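Local coordinates for putative O-acetylhomoserine (Thiol)-lyase (Campylobacter jejuni, PDB 4OC9) that probably uses pyridoxal 5'-phosphate to make homocysteine from O-acetylhomoserine and sulfide, as a member of the trans-sulfuration enzyme family, at the interface of chains A and B. Numbering follows the deposited sequence. Chains: chain A/B, Putative O-acetylhomoserine (Thiol)-lyase.

The interface of chains A and B. Residues chain A 32-35, 37, 45; chain B 364-367, 382.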
loop_
_atom_site.group_PDB
_atom_site.type_symbol
_atom_site.label_atom_id
_atom_site.label_comp_id
_atom_site.label_asym_id
_atom_site.label_seq_id
_atom_site.Cartn_x
_atom_site.Cartn_y
_atom_site.Cartn_z
ATOM N N ALA A 32 15.565 6.523 0.414
ATOM C CA ALA A 32 16.970 6.654 0.847
ATOM C C ALA A 32 17.344 5.898 2.117
ATOM O O ALA A 32 16.484 5.494 2.888
ATOM C CB ALA A 32 17.347 8.128 0.979
ATOM N N TYR A 33 18.656 5.777 2.319
ATOM C CA TYR A 33 19.210 5.060 3.425
ATOM C C TYR A 33 20.247 5.843 4.166
ATOM O O TYR A 33 21.016 6.619 3.602
ATOM C CB TYR A 33 19.772 3.748 2.856
ATOM C CG TYR A 33 18.705 3.038 2.022
ATOM C CD1 TYR A 33 18.548 3.325 0.671
ATOM C CD2 TYR A 33 17.835 2.097 2.603
ATOM C CE1 TYR A 33 17.566 2.715 -0.066
ATOM C CE2 TYR A 33 16.852 1.472 1.862
ATOM C CZ TYR A 33 16.705 1.799 0.546
ATOM O OH TYR A 33 15.719 1.193 -0.204
ATOM N N ASN A 34 20.278 5.643 5.471
ATOM C CA ASN A 34 21.204 6.346 6.318
ATOM C C ASN A 34 22.562 5.654 6.355
ATOM O O ASN A 34 22.704 4.623 6.997
ATOM C CB ASN A 34 20.621 6.427 7.734
ATOM C CG ASN A 34 21.480 7.261 8.724
ATOM O OD1 ASN A 34 21.345 7.081 9.917
ATOM N ND2 ASN A 34 22.298 8.176 8.240
ATOM N N PHE A 35 23.556 6.234 5.680
ATOM C CA PHE A 35 24.890 5.654 5.686
ATOM C C PHE A 35 25.431 5.846 7.092
ATOM O O PHE A 35 25.187 6.887 7.706
ATOM C CB PHE A 35 25.805 6.328 4.690
ATOM C CG PHE A 35 25.245 6.356 3.302
ATOM C CD1 PHE A 35 25.165 5.195 2.564
ATOM C CD2 PHE A 35 24.838 7.544 2.723
ATOM C CE1 PHE A 35 24.653 5.216 1.294
ATOM C CE2 PHE A 35 24.314 7.553 1.449
ATOM C CZ PHE A 35 24.228 6.394 0.741
ATOM N N ASN A 37 28.549 6.195 7.957
ATOM C CA ASN A 37 29.656 7.140 7.962
ATOM C C ASN A 37 29.997 7.512 6.536
ATOM O O ASN A 37 29.547 6.866 5.615
ATOM C CB ASN A 37 30.866 6.581 8.694
ATOM C CG ASN A 37 31.421 5.355 8.040
ATOM O OD1 ASN A 37 31.515 5.273 6.817
ATOM N ND2 ASN A 37 31.792 4.374 8.858
ATOM N N PHE A 45 29.236 4.275 -3.538
ATOM C CA PHE A 45 29.153 4.984 -4.811
ATOM C C PHE A 45 30.251 4.557 -5.790
ATOM O O PHE A 45 30.136 4.816 -6.967
ATOM C CB PHE A 45 29.174 6.511 -4.616
ATOM C CG PHE A 45 27.888 7.075 -4.130
ATOM C CD1 PHE A 45 27.574 7.096 -2.797
ATOM C CD2 PHE A 45 26.988 7.597 -5.035
ATOM C CE1 PHE A 45 26.363 7.617 -2.375
ATOM C CE2 PHE A 45 25.790 8.132 -4.625
ATOM C CZ PHE A 45 25.480 8.162 -3.286
ATOM N N LEU B 364 20.736 13.549 8.715
ATOM C CA LEU B 364 21.050 12.176 8.437
ATOM C C LEU B 364 21.920 12.051 7.205
ATOM O O LEU B 364 21.587 12.562 6.133
ATOM C CB LEU B 364 19.754 11.394 8.215
ATOM C CG LEU B 364 18.746 11.449 9.349
ATOM C CD1 LEU B 364 17.484 10.720 8.992
ATOM C CD2 LEU B 364 19.329 10.874 10.622
ATOM N N LEU B 365 23.045 11.360 7.360
ATOM C CA LEU B 365 23.967 11.143 6.271
ATOM C C LEU B 365 23.250 10.208 5.304
ATOM O O LEU B 365 23.087 9.022 5.577
ATOM C CB LEU B 365 25.254 10.495 6.760
ATOM C CG LEU B 365 26.268 10.190 5.660
ATOM C CD1 LEU B 365 26.642 11.463 4.916
ATOM C CD2 LEU B 365 27.503 9.567 6.271
ATOM N N ALA B 366 22.844 10.766 4.170
ATOM C CA ALA B 366 22.131 10.042 3.161
ATOM C C ALA B 366 22.131 10.780 1.825
ATOM O O ALA B 366 22.505 11.952 1.731
ATOM C CB ALA B 366 20.721 9.868 3.623
ATOM N N ALA B 367 21.681 10.081 0.795
ATOM C CA ALA B 367 21.657 10.641 -0.526
ATOM C C ALA B 367 20.260 10.791 -1.052
ATOM O O ALA B 367 19.765 9.949 -1.801
ATOM C CB ALA B 367 22.480 9.776 -1.496
ATOM N N THR B 382 30.490 11.372 -3.743
ATOM C CA THR B 382 29.216 10.738 -3.717
ATOM C C THR B 382 28.278 11.070 -4.901
ATOM O O THR B 382 28.371 10.420 -5.951
ATOM C CB THR B 382 28.598 11.090 -2.317
ATOM O OG1 THR B 382 29.461 10.655 -1.245
ATOM C CG2 THR B 382 27.306 10.442 -2.116
HETATM O O HOH W 1 20.772 7.308 0.912
#
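Segment A:Ala32 to A:Phe35 of one subunit of this trans-sulfuration enzyme, a member of the Cys/Met metabolism PLP-dependent family, runs beside B:Leu365 to B:Ala367 of its neighbour, where the short strand 364-365 of chain B passes into loop. The patch exemplifies subunit pairing through backbone groups and belongs to a two-fold symmetric interface within the four-copy deposited assembly, likely the biological one, as in the family. In this family the N-terminal arm characteristically reaches over to the neighbouring subunit.

The carbonyl oxygen of B:Leu365 is gripped twice. The backbone N of A:Phe35 donates to B:Leu365 O at 2.8 Å, lying in the carbonyl plane with a C=O...N angle of 160°. The side-chain amide ND2 of A:Asn34 adds a bond to B:Leu365 O at 2.9 Å; it comes from above the carbonyl plane, while the oxygen sits almost within the amide plane. A:Asn34 reaches it with CG anti to its backbone N (chi1 -176°).

Two residues away on both chains, water 1 links the backbones. It bonds to both N and O of A:Tyr33, and the backbone N of B:Ala367 meets water 1 at 2.9 Å along a nearly straight line, 171° at the hydrogen. The CB of B:Ala366 packs against A:Tyr33 O.

Apolar groups flank the backbone bonds. The CD2-CE2 side of the A:Phe35 ring lies along the backbone of chain B, with CD2 3.7 Å from B:Ala366 CA, while A:Tyr33 O from its own chain stands over the centre of one ring face. B:Leu365, its CG anti to the backbone N, sends CD2 to A:Asn37, 3.7 Å from its CA.

Farther out, A:Phe45 at the end of helix 38-45 presents its CZ edge to B:Ala367 CB at 3.8 Å. The methyl CG2 of poorly ordered B:Thr382 lies over one face of that ring, offset toward its rim.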